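Local structure of AAR187Cp (Eremothecium gossypii, 3ZIL) at residues A[45-50]-A[87-92]; A[68-73]-A[100-105]. The protein is the Wpl1 protein, here its Wap1 domain, and probably regulates cohesin and the establishment of the sister-chromatid cohesion needed for chromosome segregation. All coordinates share one frame; numbering follows the deposited sequence.

Contact 1: residues A[45-50]-A[87-92]; sequences RLCLDM and QCFIAD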
ATOM      1  N   ARG A  45      10.842 -15.315  28.245  1.00 23.42           N
ATOM      2  CA  ARG A  45      10.405 -16.508  28.840  1.00 21.80           C
ATOM      3  C   ARG A  45       8.877 -16.618  28.738  1.00 23.91           C
ATOM      4  O   ARG A  45       8.336 -17.708  28.506  1.00 20.50           O
ATOM      5  CB  ARG A  45      10.939 -16.508  30.267  1.00 25.84           C
ATOM      6  CG  ARG A  45      10.320 -17.570  31.167  1.00 27.80           C
ATOM      7  CD  ARG A  45      11.190 -17.647  32.458  1.00 31.99           C
ATOM      8  NE  ARG A  45      10.745 -18.782  33.226  1.00 29.31           N
ATOM      9  CZ  ARG A  45      11.045 -19.032  34.490  1.00 32.99           C
ATOM     10  NH1 ARG A  45      11.824 -18.208  35.186  1.00 26.35           N
ATOM     11  NH2 ARG A  45      10.516 -20.125  35.071  1.00 32.40           N
ATOM     12  N   LEU A  46       8.165 -15.488  28.837  1.00 22.74           N
ATOM     13  CA  LEU A  46       6.705 -15.495  28.667  1.00 22.37           C
ATOM     14  C   LEU A  46       6.247 -15.890  27.241  1.00 23.53           C
ATOM     15  O   LEU A  46       5.296 -16.723  27.072  1.00 22.09           O
ATOM     16  CB  LEU A  46       6.150 -14.128  29.030  1.00 21.67           C
ATOM     17  CG  LEU A  46       4.691 -13.814  28.689  1.00 24.41           C
ATOM     18  CD1 LEU A  46       3.798 -14.764  29.472  1.00 22.35           C
ATOM     19  CD2 LEU A  46       4.330 -12.305  28.845  1.00 21.59           C
ATOM     20  N   CYS A  47       6.913 -15.283  26.251  1.00 21.10           N
ATOM     21  CA  CYS A  47       6.593 -15.481  24.824  1.00 23.36           C
ATOM     22  C   CYS A  47       6.831 -16.953  24.546  1.00 22.52           C
ATOM     23  O   CYS A  47       6.024 -17.627  23.896  1.00 23.54           O
ATOM     24  CB  CYS A  47       7.470 -14.602  23.923  1.00 22.06           C
ATOM     25  SG  CYS A  47       7.032 -12.837  24.129  1.00 24.09           S
ATOM     26  N   LEU A  48       7.939 -17.459  25.065  1.00 22.72           N
ATOM     27  CA  LEU A  48       8.323 -18.857  24.736  1.00 26.14           C
ATOM     28  C   LEU A  48       7.338 -19.902  25.362  1.00 25.37           C
ATOM     29  O   LEU A  48       6.897 -20.829  24.689  1.00 28.05           O
ATOM     30  CB  LEU A  48       9.784 -19.100  25.046  1.00 24.19           C
ATOM     31  CG  LEU A  48      10.416 -20.371  24.428  1.00 31.49           C
ATOM     32  CD1 LEU A  48      10.398 -20.453  22.896  1.00 26.80           C
ATOM     33  CD2 LEU A  48      11.850 -20.414  24.895  1.00 28.91           C
ATOM     34  N   ASP A  49       6.910 -19.677  26.603  1.00 27.80           N
ATOM     35  CA  ASP A  49       5.805 -20.432  27.218  1.00 24.58           C
ATOM     36  C   ASP A  49       4.501 -20.367  26.397  1.00 26.62           C
ATOM     37  O   ASP A  49       3.817 -21.393  26.164  1.00 27.33           O
ATOM     38  CB  ASP A  49       5.585 -19.921  28.643  1.00 25.42           C
ATOM     39  CG  ASP A  49       6.778 -20.223  29.559  1.00 30.20           C
ATOM     40  OD1 ASP A  49       7.680 -20.972  29.158  1.00 28.65           O
ATOM     41  OD2 ASP A  49       6.845 -19.716  30.677  1.00 30.06           O
ATOM     42  N   MET A  50       4.140 -19.170  25.964  1.00 21.86           N
ATOM     43  CA  MET A  50       2.874 -18.944  25.249  1.00 23.15           C
ATOM     44  C   MET A  50       2.965 -19.619  23.919  1.00 22.43           C
ATOM     45  O   MET A  50       2.040 -20.288  23.517  1.00 29.76           O
ATOM     46  CB  MET A  50       2.659 -17.438  24.991  1.00 24.26           C
ATOM     47  CG  MET A  50       2.330 -16.678  26.256  1.00 24.28           C
ATOM     48  SD  MET A  50       2.206 -14.882  26.066  1.00 28.94           S
ATOM     49  CE  MET A  50       0.713 -14.939  25.107  1.00 22.46           C
ATOM     50  N   GLN A  87       7.308  -7.872  21.788  1.00 16.07           N
ATOM     51  CA  GLN A  87       6.075  -7.175  21.999  1.00 17.80           C
ATOM     52  C   GLN A  87       5.208  -7.349  20.773  1.00 17.05           C
ATOM     53  O   GLN A  87       3.997  -7.418  20.947  1.00 16.24           O
ATOM     54  CB  GLN A  87       6.268  -5.654  22.255  1.00 18.38           C
ATOM     55  CG  GLN A  87       6.892  -5.416  23.640  1.00 19.74           C
ATOM     56  CD  GLN A  87       7.356  -3.996  23.829  1.00 21.30           C
ATOM     57  OE1 GLN A  87       8.175  -3.494  23.062  1.00 21.58           O
ATOM     58  NE2 GLN A  87       6.920  -3.372  24.930  1.00 18.92           N
ATOM     59  N   CYS A  88       5.796  -7.341  19.579  1.00 15.93           N
ATOM     60  CA  CYS A  88       4.959  -7.601  18.354  1.00 17.22           C
ATOM     61  C   CYS A  88       4.331  -9.055  18.399  1.00 17.65           C
ATOM     62  O   CYS A  88       3.184  -9.217  18.047  1.00 18.66           O
ATOM     63  CB  CYS A  88       5.791  -7.494  17.100  1.00 16.34           C
ATOM     64  SG  CYS A  88       6.415  -5.866  16.663  1.00 20.10           S
ATOM     65  N   PHE A  89       5.091 -10.082  18.801  1.00 19.05           N
ATOM     66  CA  PHE A  89       4.530 -11.429  19.038  1.00 20.94           C
ATOM     67  C   PHE A  89       3.320 -11.451  20.035  1.00 22.69           C
ATOM     68  O   PHE A  89       2.269 -11.978  19.704  1.00 22.01           O
ATOM     69  CB  PHE A  89       5.641 -12.442  19.430  1.00 22.96           C
ATOM     70  CG  PHE A  89       5.101 -13.742  19.922  1.00 27.65           C
ATOM     71  CD1 PHE A  89       4.561 -14.682  19.027  1.00 26.49           C
ATOM     72  CD2 PHE A  89       5.030 -13.999  21.287  1.00 29.76           C
ATOM     73  CE1 PHE A  89       4.034 -15.879  19.483  1.00 29.79           C
ATOM     74  CE2 PHE A  89       4.469 -15.191  21.746  1.00 33.76           C
ATOM     75  CZ  PHE A  89       3.971 -16.131  20.842  1.00 30.14           C
ATOM     76  N   ILE A  90       3.447 -10.797  21.207  1.00 20.68           N
ATOM     77  CA  ILE A  90       2.386 -10.660  22.150  1.00 20.33           C
ATOM     78  C   ILE A  90       1.127 -10.051  21.497  1.00 21.46           C
ATOM     79  O   ILE A  90      -0.004 -10.592  21.663  1.00 20.32           O
ATOM     80  CB  ILE A  90       2.845  -9.824  23.377  1.00 21.38           C
ATOM     81  CG1 ILE A  90       3.924 -10.599  24.115  1.00 23.03           C
ATOM     82  CG2 ILE A  90       1.638  -9.385  24.232  1.00 22.82           C
ATOM     83  CD1 ILE A  90       3.443 -11.970  24.548  1.00 30.06           C
ATOM     84  N   ALA A  91       1.282  -8.923  20.813  1.00 18.87           N
ATOM     85  CA  ALA A  91       0.120  -8.285  20.177  1.00 20.38           C
ATOM     86  C   ALA A  91      -0.549  -9.258  19.216  1.00 21.87           C
ATOM     87  O   ALA A  91      -1.777  -9.349  19.157  1.00 23.56           O
ATOM     88  CB  ALA A  91       0.518  -7.041  19.404  1.00 19.65           C
ATOM     89  N   ASP A  92       0.264  -9.941  18.426  1.00 20.50           N
ATOM     90  CA  ASP A  92      -0.252 -10.965  17.516  1.00 22.29           C
ATOM     91  C   ASP A  92      -0.803 -12.252  18.199  1.00 22.20           C
ATOM     92  O   ASP A  92      -1.725 -12.828  17.686  1.00 19.80           O
ATOM     93  CB  ASP A  92       0.816 -11.302  16.507  1.00 21.90           C
ATOM     94  CG  ASP A  92       0.321 -12.151  15.330  1.00 25.43           C
ATOM     95  OD1 ASP A  92      -0.844 -11.956  14.891  1.00 23.82           O
ATOM     96  OD2 ASP A  92       1.182 -12.981  14.821  1.00 20.68           O
TER
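Phe89 lays the CD2–CE2 side of its ring against Cys47 of the neighbouring helix, with CD2 of Phe89 3.6 Å from Cys47 CB. The bond from CA to CB of Phe89 points toward helix 36-52, and CG stands anti to the backbone N (chi1 169°), beside the carbonyl carbon. Cys47 SG lies at the ring edge, 5.0 Å from the centroid and 77° off the normal, a sulfur-aromatic contact made beside the ring and not over its face. The main chain of the cysteine takes part as well, its carbonyl O approaching Phe89 CE2 obliquely at 3.6 Å. One turn further on, Met50 CB meets the same ring at its edge, near the ring plane.

Ile90 adds a second point of contact, its CD1 methyl approached by two sulfurs. Cys47 SG lies 3.7 Å from Ile90 CD1 and Met50 SD 3.5 Å, the methionine side chain crossing the isoleucine at about a right angle. Met50 bends at chi3, a turn that leaves its CE 4.1 Å from Ile90 CD1. Leu46 CD2 touches that methyl more distantly. No hydrogen bond passes between the segments, so the join is apolar and all five touching residues are buried. Leu138 of helix 129-141 packs on Cys47, while Leu56 and Cys57 of helix 54-72 pack on Met50.

The axes of the two segments approach to 10.3 Å at an angle of 38°. The contact packs together helices 36-52 and 81-93, with helix 54-72 between them in sequence, in the all-helical Wap1 domain, whose family belongs to the TPR clan.

Contact 2: residues A[68-73]-A[100-105]; sequences VWEWCF and DKRWAM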
ATOM      1  N   VAL A  68      -1.575  -8.736  31.783  1.00 18.51           N
ATOM      2  CA  VAL A  68      -0.445  -9.182  30.936  1.00 20.19           C
ATOM      3  C   VAL A  68      -0.128  -8.073  29.865  1.00 20.10           C
ATOM      4  O   VAL A  68       1.020  -7.744  29.604  1.00 21.80           O
ATOM      5  CB  VAL A  68      -0.730 -10.608  30.306  1.00 18.48           C
ATOM      6  CG1 VAL A  68       0.244 -11.004  29.176  1.00 18.61           C
ATOM      7  CG2 VAL A  68      -0.655 -11.631  31.393  1.00 20.16           C
ATOM      8  N   TRP A  69      -1.175  -7.484  29.280  1.00 21.88           N
ATOM      9  CA  TRP A  69      -1.013  -6.497  28.212  1.00 23.08           C
ATOM     10  C   TRP A  69      -0.366  -5.261  28.763  1.00 23.56           C
ATOM     11  O   TRP A  69       0.537  -4.738  28.148  1.00 21.08           O
ATOM     12  CB  TRP A  69      -2.370  -6.126  27.607  1.00 19.59           C
ATOM     13  CG  TRP A  69      -2.313  -5.287  26.320  1.00 21.06           C
ATOM     14  CD1 TRP A  69      -2.303  -3.880  26.189  1.00 20.14           C
ATOM     15  CD2 TRP A  69      -2.232  -5.808  24.941  1.00 21.39           C
ATOM     16  NE1 TRP A  69      -2.222  -3.499  24.860  1.00 20.92           N
ATOM     17  CE2 TRP A  69      -2.231  -4.630  24.049  1.00 21.25           C
ATOM     18  CE3 TRP A  69      -2.234  -7.095  24.378  1.00 23.06           C
ATOM     19  CZ2 TRP A  69      -2.215  -4.766  22.677  1.00 21.63           C
ATOM     20  CZ3 TRP A  69      -2.237  -7.225  22.981  1.00 22.97           C
ATOM     21  CH2 TRP A  69      -2.218  -6.088  22.153  1.00 23.34           C
ATOM     22  N   GLU A  70      -0.855  -4.760  29.905  1.00 23.72           N
ATOM     23  CA  GLU A  70      -0.288  -3.502  30.450  1.00 25.88           C
ATOM     24  C   GLU A  70       1.162  -3.725  30.880  1.00 24.21           C
ATOM     25  O   GLU A  70       1.995  -2.814  30.767  1.00 21.58           O
ATOM     26  CB  GLU A  70      -1.128  -2.939  31.605  1.00 27.45           C
ATOM     27  CG  GLU A  70      -2.467  -2.390  31.130  1.00 29.92           C
ATOM     28  CD  GLU A  70      -3.316  -1.721  32.234  1.00 31.34           C
ATOM     29  OE1 GLU A  70      -2.977  -1.787  33.437  1.00 29.63           O
ATOM     30  OE2 GLU A  70      -4.351  -1.119  31.878  1.00 30.44           O
ATOM     31  N   TRP A  71       1.450  -4.931  31.352  1.00 22.00           N
ATOM     32  CA  TRP A  71       2.822  -5.306  31.672  1.00 22.25           C
ATOM     33  C   TRP A  71       3.688  -5.334  30.430  1.00 23.69           C
ATOM     34  O   TRP A  71       4.736  -4.653  30.410  1.00 22.92           O
ATOM     35  CB  TRP A  71       2.911  -6.644  32.471  1.00 23.39           C
ATOM     36  CG  TRP A  71       4.335  -6.943  32.868  1.00 22.41           C
ATOM     37  CD1 TRP A  71       4.995  -6.510  34.001  1.00 25.25           C
ATOM     38  CD2 TRP A  71       5.342  -7.668  32.088  1.00 22.31           C
ATOM     39  NE1 TRP A  71       6.307  -6.976  34.024  1.00 23.01           N
ATOM     40  CE2 TRP A  71       6.564  -7.691  32.908  1.00 25.20           C
ATOM     41  CE3 TRP A  71       5.321  -8.382  30.866  1.00 23.71           C
ATOM     42  CZ2 TRP A  71       7.730  -8.306  32.475  1.00 26.52           C
ATOM     43  CZ3 TRP A  71       6.497  -8.999  30.445  1.00 26.43           C
ATOM     44  CH2 TRP A  71       7.682  -8.962  31.226  1.00 29.38           C
ATOM     45  N   CYS A  72       3.261  -6.029  29.355  1.00 23.04           N
ATOM     46  CA  CYS A  72       4.091  -6.088  28.152  1.00 22.28           C
ATOM     47  C   CYS A  72       4.302  -4.688  27.553  1.00 22.86           C
ATOM     48  O   CYS A  72       5.367  -4.397  27.036  1.00 20.88           O
ATOM     49  CB  CYS A  72       3.531  -7.023  27.046  1.00 25.36           C
ATOM     50  SG  CYS A  72       3.440  -8.775  27.599  1.00 28.43           S
ATOM     51  N   PHE A  73       3.302  -3.824  27.598  1.00 22.70           N
ATOM     52  CA  PHE A  73       3.384  -2.576  26.774  1.00 23.34           C
ATOM     53  C   PHE A  73       3.574  -1.382  27.633  1.00 25.34           C
ATOM     54  O   PHE A  73       3.362  -0.283  27.195  1.00 30.71           O
ATOM     55  CB  PHE A  73       2.196  -2.416  25.817  1.00 22.11           C
ATOM     56  CG  PHE A  73       2.128  -3.523  24.808  1.00 21.16           C
ATOM     57  CD1 PHE A  73       3.012  -3.549  23.749  1.00 20.20           C
ATOM     58  CD2 PHE A  73       1.239  -4.604  24.969  1.00 19.11           C
ATOM     59  CE1 PHE A  73       2.964  -4.604  22.806  1.00 19.55           C
ATOM     60  CE2 PHE A  73       1.192  -5.647  24.052  1.00 20.47           C
ATOM     61  CZ  PHE A  73       2.089  -5.660  22.978  1.00 18.95           C
ATOM     62  N   ASP A 100     -10.580  -1.852  21.551  1.00 22.44           N
ATOM     63  CA  ASP A 100     -10.021  -1.642  22.879  1.00 21.27           C
ATOM     64  C   ASP A 100      -8.995  -0.456  22.854  1.00 25.72           C
ATOM     65  O   ASP A 100      -7.986  -0.484  22.129  1.00 23.99           O
ATOM     66  CB  ASP A 100      -9.379  -2.928  23.313  1.00 21.68           C
ATOM     67  CG  ASP A 100      -9.028  -2.946  24.783  1.00 22.06           C
ATOM     68  OD1 ASP A 100      -8.538  -1.919  25.308  1.00 19.64           O
ATOM     69  OD2 ASP A 100      -9.201  -4.052  25.371  1.00 20.69           O
ATOM     70  N   LYS A 101      -9.231   0.563  23.662  1.00 22.24           N
ATOM     71  CA  LYS A 101      -8.316   1.683  23.665  1.00 27.54           C
ATOM     72  C   LYS A 101      -6.869   1.353  24.105  1.00 26.70           C
ATOM     73  O   LYS A 101      -5.964   2.188  23.903  1.00 23.10           O
ATOM     74  CB  LYS A 101      -8.862   2.792  24.554  1.00 28.59           C
ATOM     75  CG  LYS A 101     -10.131   3.431  23.992  1.00 39.52           C
ATOM     76  CD  LYS A 101     -10.355   4.772  24.684  1.00 45.92           C
ATOM     77  CE  LYS A 101     -11.791   4.915  25.120  1.00 53.46           C
ATOM     78  NZ  LYS A 101     -12.660   5.039  23.917  1.00 57.82           N
ATOM     79  N   ARG A 102      -6.648   0.175  24.701  1.00 21.98           N
ATOM     80  CA  ARG A 102      -5.313  -0.153  25.177  1.00 21.45           C
ATOM     81  C   ARG A 102      -4.431  -0.550  23.989  1.00 20.54           C
ATOM     82  O   ARG A 102      -3.260  -0.749  24.154  1.00 15.60           O
ATOM     83  CB  ARG A 102      -5.324  -1.247  26.272  1.00 25.27           C
ATOM     84  CG  ARG A 102      -5.811  -0.706  27.627  1.00 25.85           C
ATOM     85  CD  ARG A 102      -6.105  -1.897  28.550  1.00 23.41           C
ATOM     86  NE  ARG A 102      -6.114  -1.424  29.923  1.00 26.92           N
ATOM     87  CZ  ARG A 102      -7.241  -1.339  30.675  1.00 31.53           C
ATOM     88  NH1 ARG A 102      -8.415  -1.791  30.219  1.00 27.46           N
ATOM     89  NH2 ARG A 102      -7.185  -0.940  31.943  1.00 30.06           N
ATOM     90  N   TRP A 103      -5.008  -0.611  22.782  1.00 19.19           N
ATOM     91  CA  TRP A 103      -4.183  -0.655  21.591  1.00 18.58           C
ATOM     92  C   TRP A 103      -3.317   0.621  21.472  1.00 20.12           C
ATOM     93  O   TRP A 103      -2.190   0.538  20.989  1.00 22.99           O
ATOM     94  CB  TRP A 103      -5.046  -0.858  20.347  1.00 19.38           C
ATOM     95  CG  TRP A 103      -5.397  -2.297  20.020  1.00 18.85           C
ATOM     96  CD1 TRP A 103      -6.664  -2.892  20.088  1.00 19.48           C
ATOM     97  CD2 TRP A 103      -4.506  -3.372  19.576  1.00 19.02           C
ATOM     98  NE1 TRP A 103      -6.615  -4.194  19.724  1.00 18.71           N
ATOM     99  CE2 TRP A 103      -5.355  -4.556  19.393  1.00 18.60           C
ATOM    100  CE3 TRP A 103      -3.149  -3.461  19.288  1.00 19.58           C
ATOM    101  CZ2 TRP A 103      -4.849  -5.781  18.946  1.00 20.05           C
ATOM    102  CZ3 TRP A 103      -2.637  -4.718  18.858  1.00 20.36           C
ATOM    103  CH2 TRP A 103      -3.466  -5.836  18.692  1.00 19.62           C
ATOM    104  N   ALA A 104      -3.774   1.761  22.012  1.00 20.36           N
ATOM    105  CA  ALA A 104      -3.023   3.033  21.994  1.00 22.64           C
ATOM    106  C   ALA A 104      -1.739   2.890  22.806  1.00 25.20           C
ATOM    107  O   ALA A 104      -0.824   3.727  22.684  1.00 25.00           O
ATOM    108  CB  ALA A 104      -3.855   4.196  22.580  1.00 21.73           C
ATOM    109  N   MET A 105      -1.573   1.807  23.580  1.00 23.02           N
ATOM    110  CA  MET A 105      -0.249   1.723  24.234  1.00 22.73           C
ATOM    111  C   MET A 105       0.852   1.397  23.229  1.00 20.95           C
ATOM    112  O   MET A 105       2.007   1.431  23.596  1.00 17.40           O
ATOM    113  CB  MET A 105      -0.181   0.736  25.422  1.00 22.89           C
ATOM    114  CG  MET A 105      -1.172   0.996  26.529  1.00 21.29           C
ATOM    115  SD  MET A 105      -1.140  -0.441  27.718  1.00 25.40           S
ATOM    116  CE  MET A 105       0.250   0.018  28.770  1.00 23.40           C
TER
HETATM  117  O   HOH W   1       3.017   2.152  25.919  1.00 21.31           O
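The C-terminal end of helix 54-72 meets a 3-10 turn, residues 101-105, in the connection between helices 81-93 and 108-116. Trp69 and Met105 contribute the largest areas to this join. Trp69 NE1 donates to Arg102 O at 3.0 Å, from above the carbonyl plane, while Met105 N reaches the same oxygen from the opposite face. The far end of the indole drives edge-on into the face of Trp103, Trp69 CH2 lying 3.6 Å from Trp103 CZ3 with the six-membered rings at 80°, an edge-to-face (T-shaped) pair. Phe73 CE2 sits over the centre of one Trp69 face, and Met105 SD lies at the indole edge, a Met-aromatic contact. An alanine in place of Trp69 would probably leave Arg102 O without its indole donor and open a gap between Phe73 and Trp103.

An Asx turn begins the 3-10 segment: Asp100 OD1 accepts from Arg102 N. Beyond it, the Arg102 side chain runs extended from CG to NE and grips Glu70 side-on, Arg102 NE at 2.7 Å and NH2 at 2.8 Å both reaching Glu70 OE2, a salt bridge between two partly exposed side chains. Trp103 NE1 is bonded to Leu97 O, and the ring also meets Tyr158. Met105 CE packs 3.5 Å from Phe73 O, and one water donates to both Phe73 O and Met105 O.

In the fold
From the N terminus, the chain runs through helix 36-52 and helix 54-72 before reaching helix 81-93, where contact 1 closes a loop with 36 residues between its segments. Contact 2 starts within that loop, on helix 54-72, and closes beyond it, in the connection leading to helix 108-116, so the two loops cross. Their centres lie 13 Å apart and they touch directly: Gln87 NE2 probably hydrogen-bonds to Cys72 O, Ile90 CG2 packs on Phe73, and Ala91 lies against Trp69. Helix 81-93 therefore forms one side of contact 1 and packs against contact 2, and together they tie three successive helices and the following connection into one body near the N-terminal end of the elongated chain.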